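Side-chain contact in adapter protein MecA 1 (Bacillus subtilis, PDB 3JTP), which targets unfolded and aggregated proteins, and the competence factor ComK, to the ClpC protease, the domain described here being the C-terminal one that interacts with ClpC: residues V45-M50 and S60-Y65. The protein carries 3 engineered substitutions. Numbering follows the deposited sequence.
Engineered in segment 45-50: D49 (natural residue Asn). Engineered in segment 60-65: M62 (natural residue Leu).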
loop_
_atom_site.group_PDB
_atom_site.type_symbol
_atom_site.label_atom_id
_atom_site.label_comp_id
_atom_site.label_asym_id
_atom_site.label_seq_id
_atom_site.Cartn_x
_atom_site.Cartn_y
_atom_site.Cartn_z
ATOM N N VAL A 45 -0.068 5.197 0.209
ATOM C CA VAL A 45 -0.805 5.201 -1.053
ATOM C C VAL A 45 -1.227 6.590 -1.518
ATOM O O VAL A 45 -2.104 7.213 -0.911
ATOM C CB VAL A 45 -2.057 4.346 -0.965
ATOM C CG1 VAL A 45 -2.841 4.438 -2.278
ATOM C CG2 VAL A 45 -1.671 2.926 -0.676
ATOM N N ASP A 46 -0.619 7.055 -2.605
ATOM C CA ASP A 46 -0.926 8.367 -3.157
ATOM C C ASP A 46 -1.668 8.233 -4.467
ATOM O O ASP A 46 -1.082 7.873 -5.492
ATOM C CB ASP A 46 0.349 9.180 -3.381
ATOM C CG ASP A 46 0.055 10.623 -3.779
ATOM O OD1 ASP A 46 -1.147 10.978 -3.845
ATOM O OD2 ASP A 46 1.018 11.397 -4.017
ATOM N N PHE A 47 -2.963 8.519 -4.425
ATOM C CA PHE A 47 -3.788 8.512 -5.621
ATOM C C PHE A 47 -3.645 9.840 -6.385
ATOM O O PHE A 47 -4.521 10.208 -7.165
ATOM C CB PHE A 47 -5.247 8.300 -5.230
ATOM C CG PHE A 47 -5.543 6.934 -4.659
ATOM C CD1 PHE A 47 -5.622 5.822 -5.483
ATOM C CD2 PHE A 47 -5.770 6.770 -3.297
ATOM C CE1 PHE A 47 -5.913 4.568 -4.965
ATOM C CE2 PHE A 47 -6.065 5.508 -2.769
ATOM C CZ PHE A 47 -6.136 4.407 -3.607
ATOM N N CYS A 48 -2.523 10.529 -6.160
ATOM C CA CYS A 48 -2.327 11.929 -6.557
ATOM C C CYS A 48 -3.446 12.513 -7.408
ATOM O O CYS A 48 -4.278 13.277 -6.906
ATOM C CB CYS A 48 -0.963 12.136 -7.229
ATOM S SG CYS A 48 -0.691 11.143 -8.701
ATOM N N ASP A 49 -3.453 12.164 -8.694
ATOM C CA ASP A 49 -4.516 12.590 -9.599
ATOM C C ASP A 49 -5.238 11.379 -10.197
ATOM O O ASP A 49 -4.736 10.695 -11.091
ATOM C CB ASP A 49 -3.991 13.542 -10.689
ATOM C CG ASP A 49 -3.674 12.831 -11.995
ATOM O OD1 ASP A 49 -4.625 12.480 -12.727
ATOM O OD2 ASP A 49 -2.475 12.637 -12.299
ATOM N N MET A 50 -6.415 11.109 -9.654
ATOM C CA MET A 50 -7.302 10.085 -10.158
ATOM C C MET A 50 -8.647 10.739 -9.917
ATOM O O MET A 50 -8.703 11.852 -9.395
ATOM C CB MET A 50 -7.148 8.816 -9.325
ATOM C CG MET A 50 -6.987 7.538 -10.123
ATOM S SD MET A 50 -5.896 6.376 -9.265
ATOM C CE MET A 50 -4.376 7.290 -9.370
ATOM N N SER A 60 -11.538 0.613 -1.995
ATOM C CA SER A 60 -12.408 -0.404 -1.408
ATOM C C SER A 60 -11.873 -1.829 -1.584
ATOM O O SER A 60 -12.131 -2.693 -0.747
ATOM C CB SER A 60 -13.830 -0.303 -1.969
ATOM O OG SER A 60 -13.898 -0.856 -3.277
ATOM N N ILE A 61 -11.131 -2.080 -2.661
ATOM C CA ILE A 61 -10.479 -3.379 -2.794
ATOM C C ILE A 61 -9.234 -3.441 -1.931
ATOM O O ILE A 61 -8.960 -4.464 -1.297
ATOM C CB ILE A 61 -10.126 -3.724 -4.241
ATOM C CG1 ILE A 61 -11.397 -4.086 -5.010
ATOM C CG2 ILE A 61 -9.144 -4.894 -4.288
ATOM C CD1 ILE A 61 -11.241 -3.961 -6.505
ATOM N N MET A 62 -8.485 -2.341 -1.887
ATOM C CA MET A 62 -7.312 -2.296 -1.036
ATOM C C MET A 62 -7.733 -2.639 0.381
ATOM O O MET A 62 -7.016 -3.341 1.087
ATOM C CB MET A 62 -6.623 -0.926 -1.095
ATOM C CG MET A 62 -5.726 -0.711 -2.314
ATOM S SD MET A 62 -5.040 0.958 -2.340
ATOM C CE MET A 62 -3.578 0.762 -3.281
ATOM N N LEU A 63 -8.910 -2.169 0.786
ATOM C CA LEU A 63 -9.377 -2.364 2.157
ATOM C C LEU A 63 -9.948 -3.743 2.433
ATOM O O LEU A 63 -10.514 -3.975 3.507
ATOM C CB LEU A 63 -10.431 -1.325 2.536
ATOM C CG LEU A 63 -9.984 0.123 2.670
ATOM C CD1 LEU A 63 -11.164 0.967 3.123
ATOM C CD2 LEU A 63 -8.819 0.236 3.642
ATOM N N GLU A 64 -9.844 -4.658 1.477
ATOM C CA GLU A 64 -10.172 -6.047 1.793
ATOM C C GLU A 64 -8.946 -6.745 2.343
ATOM O O GLU A 64 -9.056 -7.708 3.105
ATOM C CB GLU A 64 -10.695 -6.781 0.567
ATOM C CG GLU A 64 -12.006 -6.227 0.114
ATOM C CD GLU A 64 -12.879 -7.254 -0.520
ATOM O OE1 GLU A 64 -14.017 -6.873 -0.820
ATOM O OE2 GLU A 64 -12.450 -8.419 -0.710
ATOM N N TYR A 65 -7.780 -6.238 1.947
ATOM C CA TYR A 65 -6.511 -6.789 2.377
ATOM C C TYR A 65 -5.850 -5.964 3.468
ATOM O O TYR A 65 -4.911 -6.425 4.110
ATOM C CB TYR A 65 -5.598 -6.949 1.175
ATOM C CG TYR A 65 -6.194 -7.944 0.234
ATOM C CD1 TYR A 65 -6.192 -9.302 0.547
ATOM C CD2 TYR A 65 -6.824 -7.536 -0.915
ATOM C CE1 TYR A 65 -6.767 -10.228 -0.272
ATOM C CE2 TYR A 65 -7.414 -8.463 -1.754
ATOM C CZ TYR A 65 -7.377 -9.808 -1.417
ATOM O OH TYR A 65 -7.944 -10.718 -2.238
#
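M62, an engineered residue (leucine in nature), reaches from its helix to V45 and F47, and these three buried side chains make up the whole contact. The pair V45 and M62 meets tip to tip: M62 CE lies 3.9 Å from V45 CG1 and also 3.9 Å from V45 CG2, so the methyl sits against both branches of the valine. Chain shape accounts for the reach, since M62 is extended beyond CG (chi2 177°, chi3 155°) and bridges backbones whose closest CA atoms, those of V45 and M62, are 9.9 Å apart. The side chains of F47 and M62 come toward each other from opposite directions. F47 CZ is 3.8 Å from M62 SD, while the sulfur stands 5.1 Å from the F47 ring centroid and 69° off the ring normal, an oblique Met-aromatic contact. V45 also packs on the phenylalanine: its CG1 lies 3.4 Å above the F47 ring plane, displaced toward the rim. That same methyl is 4.1 Å from M62 SD. No hydrogen bond crosses between the segments, and only 108 Å² is buried in total. This is buried apolar packing of helix 54-65 against the end of strand 40-46 and the loop that follows it, where F47 also touches V55 and Q58. L11 of the adjacent antiparallel strand 8-13 touches both V45 and M62, and L22 of helix 16-24 also packs on M62.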